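Local coordinates for protein tumor necrosis factor receptor superfamily member 11B (Mus musculus, PDB 4E4D) that acts as a secreted decoy receptor for the cytokine RANKL (TNFSF11), neutralising it and so restraining osteoclast formation and activation, at residues B[21-29]-B[50-59]; B[84-92]-B[112-120]. All coordinates share one frame; numbering follows the deposited sequence.

Contact 1. Residues B[21-29]-B[50-59]; sequences DKCAPGTYL and TDSWHTSDEC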
loop_
_atom_site.group_PDB
_atom_site.type_symbol
_atom_site.label_atom_id
_atom_site.label_comp_id
_atom_site.label_asym_id
_atom_site.label_seq_id
_atom_site.Cartn_x
_atom_site.Cartn_y
_atom_site.Cartn_z
ATOM N N ASP B 21 -24.555 -26.189 -24.838
ATOM C CA ASP B 21 -24.893 -24.771 -24.898
ATOM C C ASP B 21 -24.332 -23.962 -23.733
ATOM O O ASP B 21 -24.315 -24.421 -22.590
ATOM C CB ASP B 21 -26.412 -24.602 -24.950
ATOM C CG ASP B 21 -27.015 -25.172 -26.217
ATOM O OD1 ASP B 21 -27.218 -26.403 -26.276
ATOM O OD2 ASP B 21 -27.287 -24.390 -27.152
ATOM N N LYS B 22 -23.874 -22.754 -24.041
ATOM C CA LYS B 22 -23.468 -21.800 -23.020
ATOM C C LYS B 22 -24.714 -21.211 -22.373
ATOM O O LYS B 22 -25.827 -21.408 -22.862
ATOM C CB LYS B 22 -22.637 -20.672 -23.636
ATOM C CG LYS B 22 -21.328 -21.117 -24.266
ATOM C CD LYS B 22 -20.499 -19.916 -24.696
ATOM C CE LYS B 22 -19.179 -20.334 -25.323
ATOM N NZ LYS B 22 -18.319 -19.159 -25.643
ATOM N N CYS B 23 -24.527 -20.487 -21.275
ATOM C CA CYS B 23 -25.639 -19.821 -20.609
ATOM C C CYS B 23 -25.869 -18.438 -21.203
ATOM O O CYS B 23 -24.925 -17.683 -21.430
ATOM C CB CYS B 23 -25.386 -19.718 -19.104
ATOM S SG CYS B 23 -25.662 -21.265 -18.210
ATOM N N ALA B 24 -27.132 -18.120 -21.459
ATOM C CA ALA B 24 -27.496 -16.840 -22.052
ATOM C C ALA B 24 -27.340 -15.717 -21.035
ATOM O O ALA B 24 -27.257 -15.970 -19.833
ATOM C CB ALA B 24 -28.927 -16.891 -22.563
ATOM N N PRO B 25 -27.295 -14.467 -21.517
ATOM C CA PRO B 25 -27.249 -13.324 -20.603
ATOM C C PRO B 25 -28.456 -13.320 -19.674
ATOM O O PRO B 25 -29.546 -13.720 -20.083
ATOM C CB PRO B 25 -27.291 -12.120 -21.547
ATOM C CG PRO B 25 -26.786 -12.635 -22.849
ATOM C CD PRO B 25 -27.253 -14.051 -22.928
ATOM N N GLY B 26 -28.260 -12.875 -18.438
ATOM C CA GLY B 26 -29.319 -12.880 -17.448
ATOM C C GLY B 26 -29.328 -14.139 -16.603
ATOM O O GLY B 26 -30.122 -14.257 -15.671
ATOM N N THR B 27 -28.448 -15.082 -16.925
ATOM C CA THR B 27 -28.383 -16.342 -16.193
ATOM C C THR B 27 -26.938 -16.740 -15.920
ATOM O O THR B 27 -26.011 -16.196 -16.519
ATOM C CB THR B 27 -29.057 -17.489 -16.978
ATOM O OG1 THR B 27 -28.250 -17.841 -18.109
ATOM C CG2 THR B 27 -30.441 -17.080 -17.454
ATOM N N TYR B 28 -26.758 -17.692 -15.010
ATOM C CA TYR B 28 -25.442 -18.252 -14.728
ATOM C C TYR B 28 -25.509 -19.773 -14.806
ATOM O O TYR B 28 -26.575 -20.363 -14.640
ATOM C CB TYR B 28 -24.951 -17.819 -13.345
ATOM C CG TYR B 28 -25.750 -18.403 -12.200
ATOM C CD1 TYR B 28 -25.391 -19.618 -11.628
ATOM C CD2 TYR B 28 -26.861 -17.742 -11.693
ATOM C CE1 TYR B 28 -26.117 -20.158 -10.582
ATOM C CE2 TYR B 28 -27.593 -18.275 -10.646
ATOM C CZ TYR B 28 -27.217 -19.482 -10.096
ATOM O OH TYR B 28 -27.942 -20.016 -9.056
ATOM N N LEU B 29 -24.364 -20.398 -15.056
ATOM C CA LEU B 29 -24.291 -21.849 -15.182
ATOM C C LEU B 29 -24.306 -22.507 -13.807
ATOM O O LEU B 29 -23.439 -22.244 -12.978
ATOM C CB LEU B 29 -23.019 -22.240 -15.937
ATOM C CG LEU B 29 -22.895 -23.695 -16.394
ATOM C CD1 LEU B 29 -21.831 -23.806 -17.473
ATOM C CD2 LEU B 29 -22.562 -24.620 -15.233
ATOM N N THR B 50 -25.381 -10.561 -16.169
ATOM C CA THR B 50 -24.518 -11.177 -17.169
ATOM C C THR B 50 -24.896 -10.590 -18.525
ATOM O O THR B 50 -26.079 -10.490 -18.851
ATOM C CB THR B 50 -24.675 -12.711 -17.189
ATOM O OG1 THR B 50 -24.037 -13.280 -16.041
ATOM C CG2 THR B 50 -24.051 -13.298 -18.438
ATOM N N ASP B 51 -23.900 -10.195 -19.311
ATOM C CA ASP B 51 -24.154 -9.447 -20.540
ATOM C C ASP B 51 -23.597 -10.122 -21.792
ATOM O O ASP B 51 -23.321 -9.454 -22.789
ATOM C CB ASP B 51 -23.567 -8.039 -20.419
ATOM C CG ASP B 51 -22.089 -8.051 -20.082
ATOM O OD1 ASP B 51 -21.424 -9.073 -20.355
ATOM O OD2 ASP B 51 -21.592 -7.039 -19.543
ATOM N N SER B 52 -23.434 -11.440 -21.743
ATOM C CA SER B 52 -22.940 -12.187 -22.895
ATOM C C SER B 52 -23.046 -13.687 -22.660
ATOM O O SER B 52 -23.319 -14.130 -21.546
ATOM C CB SER B 52 -21.484 -11.818 -23.184
ATOM O OG SER B 52 -20.642 -12.186 -22.105
ATOM N N TRP B 53 -22.832 -14.464 -23.717
ATOM C CA TRP B 53 -22.796 -15.917 -23.600
ATOM C C TRP B 53 -21.496 -16.319 -22.917
ATOM O O TRP B 53 -20.414 -15.912 -23.336
ATOM C CB TRP B 53 -22.909 -16.568 -24.978
ATOM C CG TRP B 53 -24.185 -16.227 -25.683
ATOM C CD1 TRP B 53 -24.402 -15.168 -26.516
ATOM C CD2 TRP B 53 -25.425 -16.943 -25.613
ATOM N NE1 TRP B 53 -25.699 -15.182 -26.971
ATOM C CE2 TRP B 53 -26.347 -16.260 -26.431
ATOM C CE3 TRP B 53 -25.844 -18.095 -24.940
ATOM C CZ2 TRP B 53 -27.662 -16.693 -26.595
ATOM C CZ3 TRP B 53 -27.149 -18.521 -25.103
ATOM C CH2 TRP B 53 -28.042 -17.822 -25.923
ATOM N N HIS B 54 -21.608 -17.117 -21.862
ATOM C CA HIS B 54 -20.472 -17.381 -20.992
ATOM C C HIS B 54 -20.516 -18.792 -20.418
ATOM O O HIS B 54 -21.423 -19.569 -20.714
ATOM C CB HIS B 54 -20.478 -16.375 -19.844
ATOM C CG HIS B 54 -21.687 -16.477 -18.971
ATOM N ND1 HIS B 54 -21.615 -16.805 -17.636
ATOM C CD2 HIS B 54 -23.004 -16.316 -19.247
ATOM C CE1 HIS B 54 -22.832 -16.831 -17.122
ATOM N NE2 HIS B 54 -23.693 -16.539 -18.080
ATOM N N THR B 55 -19.526 -19.107 -19.589
ATOM C CA THR B 55 -19.453 -20.402 -18.922
ATOM C C THR B 55 -19.333 -20.246 -17.404
ATOM O O THR B 55 -19.373 -21.231 -16.669
ATOM C CB THR B 55 -18.250 -21.215 -19.445
ATOM O OG1 THR B 55 -18.302 -21.279 -20.875
ATOM C CG2 THR B 55 -18.257 -22.630 -18.886
ATOM N N SER B 56 -19.194 -19.009 -16.936
ATOM C CA SER B 56 -19.042 -18.752 -15.505
ATOM C C SER B 56 -20.201 -19.332 -14.705
ATOM O O SER B 56 -21.352 -19.290 -15.137
ATOM C CB SER B 56 -18.932 -17.250 -15.229
ATOM O OG SER B 56 -18.760 -17.000 -13.845
ATOM N N ASP B 57 -19.886 -19.867 -13.531
ATOM C CA ASP B 57 -20.900 -20.432 -12.652
ATOM C C ASP B 57 -21.395 -19.393 -11.650
ATOM O O ASP B 57 -22.059 -19.732 -10.672
ATOM C CB ASP B 57 -20.343 -21.647 -11.907
ATOM C CG ASP B 57 -19.208 -21.286 -10.970
ATOM O OD1 ASP B 57 -18.459 -20.332 -11.277
ATOM O OD2 ASP B 57 -19.063 -21.955 -9.924
ATOM N N GLU B 58 -21.068 -18.129 -11.894
ATOM C CA GLU B 58 -21.492 -17.055 -11.006
ATOM C C GLU B 58 -21.704 -15.762 -11.786
ATOM O O GLU B 58 -20.951 -15.452 -12.708
ATOM C CB GLU B 58 -20.454 -16.849 -9.903
ATOM C CG GLU B 58 -20.966 -16.060 -8.712
ATOM C CD GLU B 58 -20.137 -16.286 -7.463
ATOM O OE1 GLU B 58 -20.487 -15.717 -6.407
ATOM O OE2 GLU B 58 -19.139 -17.035 -7.535
ATOM N N CYS B 59 -22.739 -15.013 -11.417
ATOM C CA CYS B 59 -23.045 -13.747 -12.076
ATOM C C CYS B 59 -22.106 -12.635 -11.616
ATOM O O CYS B 59 -21.469 -12.738 -10.568
ATOM C CB CYS B 59 -24.497 -13.339 -11.812
ATOM S SG CYS B 59 -25.724 -14.258 -12.771
#
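His54 leaves its backbone pointing away from 21-29, yet its ring turns back to reach it: NE2 donates to Thr27 O at 2.8 Å. With CG held between the backbone N and the carbonyl carbon (chi1 63°), the ring turns inward and meets this oxygen close to its own plane, though the N-H is bent to 138°. The contact joins the first and second cysteine-rich repeats of the TNF-receptor fold, Cys23 being disulfide-bonded to Cys41 and Cys59 to Cys44. The backbone of the same histidine forms an isolated antiparallel bridge with Cys23, a hydrogen-bonded pair in which Cys23 N gives to His54 O at 3.3 Å and the return bond is weak. Replacing His54 with a leucine would probably leave Thr27 O without this side-chain donor and the turn less firmly tied to the second repeat.

That turn, Ala24 to Thr27, is type II. Pro25 suits its second position, and Gly26 the third, where a positive phi of 93° would press a side chain against the preceding carbonyl. Ala24 O is gripped twice, by Thr27 N and, at 2.7 Å, by Thr27 OG1, both from the same face of its plane. Trp53 spreads its indole beside the turn: Ala24 CA lies 3.8 Å from the centroid of the six-membered ring in a CH-pi contact, and Pro25 CD sits over the same ring system. A chain of another protein packs on 50-59 and hydrogen-bonds the backbone of Thr55, consistent with a ligand-binding surface. At the other end, Leu29 N donates almost straight to Ser56 O at 3.2 Å, while Cys59 SG rests 3.7 Å from Tyr28 CB.

Contact 2. Residues B[84-92]-B[112-120]; sequences CECEEGRYL and AGTPERNTV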
loop_
_atom_site.group_PDB
_atom_site.type_symbol
_atom_site.label_atom_id
_atom_site.label_comp_id
_atom_site.label_asym_id
_atom_site.label_seq_id
_atom_site.Cartn_x
_atom_site.Cartn_y
_atom_site.Cartn_z
ATOM N N CYS B 84 -23.601 4.867 -14.391
ATOM C CA CYS B 84 -23.617 6.166 -13.728
ATOM C C CYS B 84 -23.049 7.251 -14.637
ATOM O O CYS B 84 -22.118 7.006 -15.404
ATOM C CB CYS B 84 -22.819 6.102 -12.426
ATOM S SG CYS B 84 -23.402 4.839 -11.269
ATOM N N GLU B 85 -23.618 8.449 -14.544
ATOM C CA GLU B 85 -23.190 9.578 -15.362
ATOM C C GLU B 85 -23.048 10.826 -14.498
ATOM O O GLU B 85 -23.842 11.050 -13.588
ATOM C CB GLU B 85 -24.201 9.830 -16.481
ATOM C CG GLU B 85 -23.805 10.937 -17.445
ATOM C CD GLU B 85 -24.882 11.224 -18.476
ATOM O OE1 GLU B 85 -25.956 10.592 -18.407
ATOM O OE2 GLU B 85 -24.656 12.083 -19.355
ATOM N N CYS B 86 -22.037 11.639 -14.789
ATOM C CA CYS B 86 -21.787 12.854 -14.019
ATOM C C CYS B 86 -22.728 13.981 -14.426
ATOM O O CYS B 86 -23.292 13.974 -15.520
ATOM C CB CYS B 86 -20.337 13.310 -14.191
ATOM S SG CYS B 86 -19.128 12.327 -13.269
ATOM N N GLU B 87 -22.886 14.953 -13.533
ATOM C CA GLU B 87 -23.731 16.111 -13.793
ATOM C C GLU B 87 -23.276 16.856 -15.037
ATOM O O GLU B 87 -22.239 16.541 -15.620
ATOM C CB GLU B 87 -23.702 17.073 -12.604
ATOM C CG GLU B 87 -24.407 16.561 -11.367
ATOM C CD GLU B 87 -24.255 17.500 -10.186
ATOM O OE1 GLU B 87 -23.600 18.553 -10.345
ATOM O OE2 GLU B 87 -24.787 17.184 -9.100
ATOM N N GLU B 88 -24.057 17.855 -15.430
ATOM C CA GLU B 88 -23.726 18.676 -16.582
ATOM C C GLU B 88 -22.581 19.612 -16.219
ATOM O O GLU B 88 -22.605 20.261 -15.173
ATOM C CB GLU B 88 -24.949 19.474 -17.038
ATOM C CG GLU B 88 -26.027 18.631 -17.715
ATOM C CD GLU B 88 -26.510 17.474 -16.852
ATOM O OE1 GLU B 88 -26.340 17.531 -15.615
ATOM O OE2 GLU B 88 -27.060 16.501 -17.413
ATOM N N GLY B 89 -21.571 19.665 -17.080
ATOM C CA GLY B 89 -20.417 20.512 -16.848
ATOM C C GLY B 89 -19.303 19.803 -16.103
ATOM O O GLY B 89 -18.325 20.432 -15.698
ATOM N N ARG B 90 -19.444 18.493 -15.921
ATOM C CA ARG B 90 -18.441 17.709 -15.207
ATOM C C ARG B 90 -18.092 16.430 -15.960
ATOM O O ARG B 90 -18.812 16.013 -16.867
ATOM C CB ARG B 90 -18.939 17.359 -13.804
ATOM C CG ARG B 90 -19.186 18.563 -12.920
ATOM C CD ARG B 90 -19.690 18.156 -11.547
ATOM N NE ARG B 90 -19.873 19.313 -10.676
ATOM C CZ ARG B 90 -18.903 19.886 -9.967
ATOM N NH1 ARG B 90 -17.663 19.417 -10.014
ATOM N NH2 ARG B 90 -19.176 20.938 -9.209
ATOM N N TYR B 91 -16.977 15.816 -15.576
ATOM C CA TYR B 91 -16.549 14.554 -16.165
ATOM C C TYR B 91 -15.867 13.709 -15.098
ATOM O O TYR B 91 -15.326 14.240 -14.128
ATOM C CB TYR B 91 -15.588 14.805 -17.325
ATOM C CG TYR B 91 -14.211 15.244 -16.885
ATOM C CD1 TYR B 91 -13.991 16.528 -16.409
ATOM C CD2 TYR B 91 -13.133 14.373 -16.942
ATOM C CE1 TYR B 91 -12.735 16.932 -16.002
ATOM C CE2 TYR B 91 -11.874 14.768 -16.540
ATOM C CZ TYR B 91 -11.681 16.048 -16.070
ATOM O OH TYR B 91 -10.429 16.447 -15.668
ATOM N N LEU B 92 -15.888 12.392 -15.278
ATOM C CA LEU B 92 -15.322 11.485 -14.289
ATOM C C LEU B 92 -13.802 11.400 -14.409
ATOM O O LEU B 92 -13.271 10.923 -15.413
ATOM C CB LEU B 92 -15.936 10.092 -14.430
ATOM C CG LEU B 92 -15.501 9.072 -13.373
ATOM C CD1 LEU B 92 -15.877 9.545 -11.976
ATOM C CD2 LEU B 92 -16.110 7.708 -13.661
ATOM N N ALA B 112 -16.012 20.329 -26.897
ATOM C CA ALA B 112 -16.844 20.297 -25.700
ATOM C C ALA B 112 -16.384 19.204 -24.743
ATOM O O ALA B 112 -15.508 18.404 -25.071
ATOM C CB ALA B 112 -18.302 20.089 -26.079
ATOM N N GLY B 113 -16.988 19.174 -23.558
ATOM C CA GLY B 113 -16.609 18.221 -22.532
ATOM C C GLY B 113 -17.666 17.164 -22.285
ATOM O O GLY B 113 -18.726 17.446 -21.724
ATOM N N THR B 114 -17.374 15.940 -22.709
ATOM C CA THR B 114 -18.265 14.809 -22.482
ATOM C C THR B 114 -18.200 14.409 -21.012
ATOM O O THR B 114 -17.184 14.629 -20.355
ATOM C CB THR B 114 -17.855 13.605 -23.356
ATOM O OG1 THR B 114 -17.695 14.032 -24.715
ATOM C CG2 THR B 114 -18.898 12.500 -23.298
ATOM N N PRO B 115 -19.287 13.828 -20.481
ATOM C CA PRO B 115 -19.251 13.343 -19.097
ATOM C C PRO B 115 -18.175 12.283 -18.841
ATOM O O PRO B 115 -18.008 11.858 -17.696
ATOM C CB PRO B 115 -20.647 12.745 -18.905
ATOM C CG PRO B 115 -21.509 13.512 -19.842
ATOM C CD PRO B 115 -20.651 13.802 -21.038
ATOM N N GLU B 116 -17.461 11.867 -19.883
ATOM C CA GLU B 116 -16.371 10.907 -19.736
ATOM C C GLU B 116 -15.031 11.486 -20.192
ATOM O O GLU B 116 -14.001 10.819 -20.094
ATOM C CB GLU B 116 -16.673 9.632 -20.527
ATOM C CG GLU B 116 -17.756 8.751 -19.919
ATOM C CD GLU B 116 -19.134 9.385 -19.969
ATOM O OE1 GLU B 116 -19.358 10.273 -20.820
ATOM O OE2 GLU B 116 -19.998 8.993 -19.154
ATOM N N ARG B 117 -15.042 12.719 -20.688
ATOM C CA ARG B 117 -13.821 13.349 -21.178
ATOM C C ARG B 117 -13.802 14.847 -20.890
ATOM O O ARG B 117 -14.840 15.508 -20.905
ATOM C CB ARG B 117 -13.662 13.105 -22.679
ATOM C CG ARG B 117 -13.655 11.636 -23.066
ATOM C CD ARG B 117 -13.223 11.437 -24.509
ATOM N NE ARG B 117 -13.302 10.035 -24.914
ATOM C CZ ARG B 117 -12.394 9.109 -24.615
ATOM N NH1 ARG B 117 -11.323 9.420 -23.896
ATOM N NH2 ARG B 117 -12.560 7.863 -25.033
ATOM N N ASN B 118 -12.610 15.374 -20.635
ATOM C CA ASN B 118 -12.446 16.785 -20.314
ATOM C C ASN B 118 -12.415 17.641 -21.579
ATOM O O ASN B 118 -12.185 17.131 -22.676
ATOM C CB ASN B 118 -11.163 16.987 -19.506
ATOM C CG ASN B 118 -11.137 18.311 -18.770
ATOM O OD1 ASN B 118 -12.115 19.059 -18.776
ATOM N ND2 ASN B 118 -10.016 18.604 -18.120
ATOM N N THR B 119 -12.654 18.940 -21.423
ATOM C CA THR B 119 -12.666 19.853 -22.560
ATOM C C THR B 119 -11.260 20.090 -23.100
ATOM O O THR B 119 -10.302 20.204 -22.335
ATOM C CB THR B 119 -13.286 21.214 -22.188
ATOM O OG1 THR B 119 -12.658 21.722 -21.003
ATOM C CG2 THR B 119 -14.780 21.075 -21.949
ATOM N N VAL B 120 -11.149 20.163 -24.422
ATOM C CA VAL B 120 -9.870 20.417 -25.074
ATOM C C VAL B 120 -9.772 21.880 -25.488
ATOM O O VAL B 120 -10.624 22.386 -26.219
ATOM C CB VAL B 120 -9.693 19.534 -26.323
ATOM C CG1 VAL B 120 -8.339 19.792 -26.969
ATOM C CG2 VAL B 120 -9.847 18.064 -25.962
#
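Asn118, whose amide is laid against the ring of Tyr91, has its OD1 gripped by two backbone N-H groups: that of Thr119, with Thr119 N 2.7 Å from OD1 and above the carbonyl plane, and that of Arg101. These bonds probably limit the rotation of the amide, which stacks on the phenol with the two planes only 14° apart. With CG of Asn118 turned away from its own backbone N and lying beside the carbonyl carbon (chi1 -162°), Asn118 CG comes to 3.5 Å from Tyr91 CE1. Asn118 CB lies over the same face, 3.8 Å from the centroid of the Tyr91 ring, as a CH-pi contact. Asparagine suits the place because one short side chain offers both a flat group for the ring and an acceptor for the backbone; tyrosine supplies the broad face.

The backbones come together at Pro115. Leu92 N donates to Pro115 O at 3.3 Å, from above the carbonyl plane, and Tyr91 CA approaches that oxygen too, at 3.4 Å. In return, Pro115 CA points its hydrogen at Arg90 O, with 3.5 Å between the two atoms. Pro115 fits the second position of the type I turn from Thr114 to Arg117, its fixed phi being what the turn needs. The extended Glu85 runs alongside its ring, OE2 ending 3.5 Å from Pro115 CG.

Gly89 takes the third position of the type II turn from Glu87 to Arg90, where its phi is positive. Arg90 starts out away from 112-120, NH1 bonding Cys97 O and NH2 forming a salt bridge with an acidic side chain of another protein's chain. With Cys86 disulfide-bonded to Cys97, a turn, a hairpin and a returning loop pack together as is characteristic of a TNF-receptor cysteine-rich repeat, here the third.

Overall arrangement
From the N terminus, the chain passes through 21-29 into the hairpin of strands 27-31 and 40-43, leaves the first cysteine-rich repeat, and comes back as 50-59; contact 1 closes this loop and binds the first repeat to the second. The second repeat then runs through strands 70-74 and 83-86 to 84-92, where contact 2 opens. After the hairpin of 90-93 with 96-99 and strand 107-111, the loop 112-120 closes it, chiefly within the third repeat. The two loops follow in series, neither nesting nor crossing. The centres of contacts 1 and 2 are about 33 Å apart, on opposite sides of the chain's centre, and their nearest atoms about 13 Å, as befits an elongated receptor.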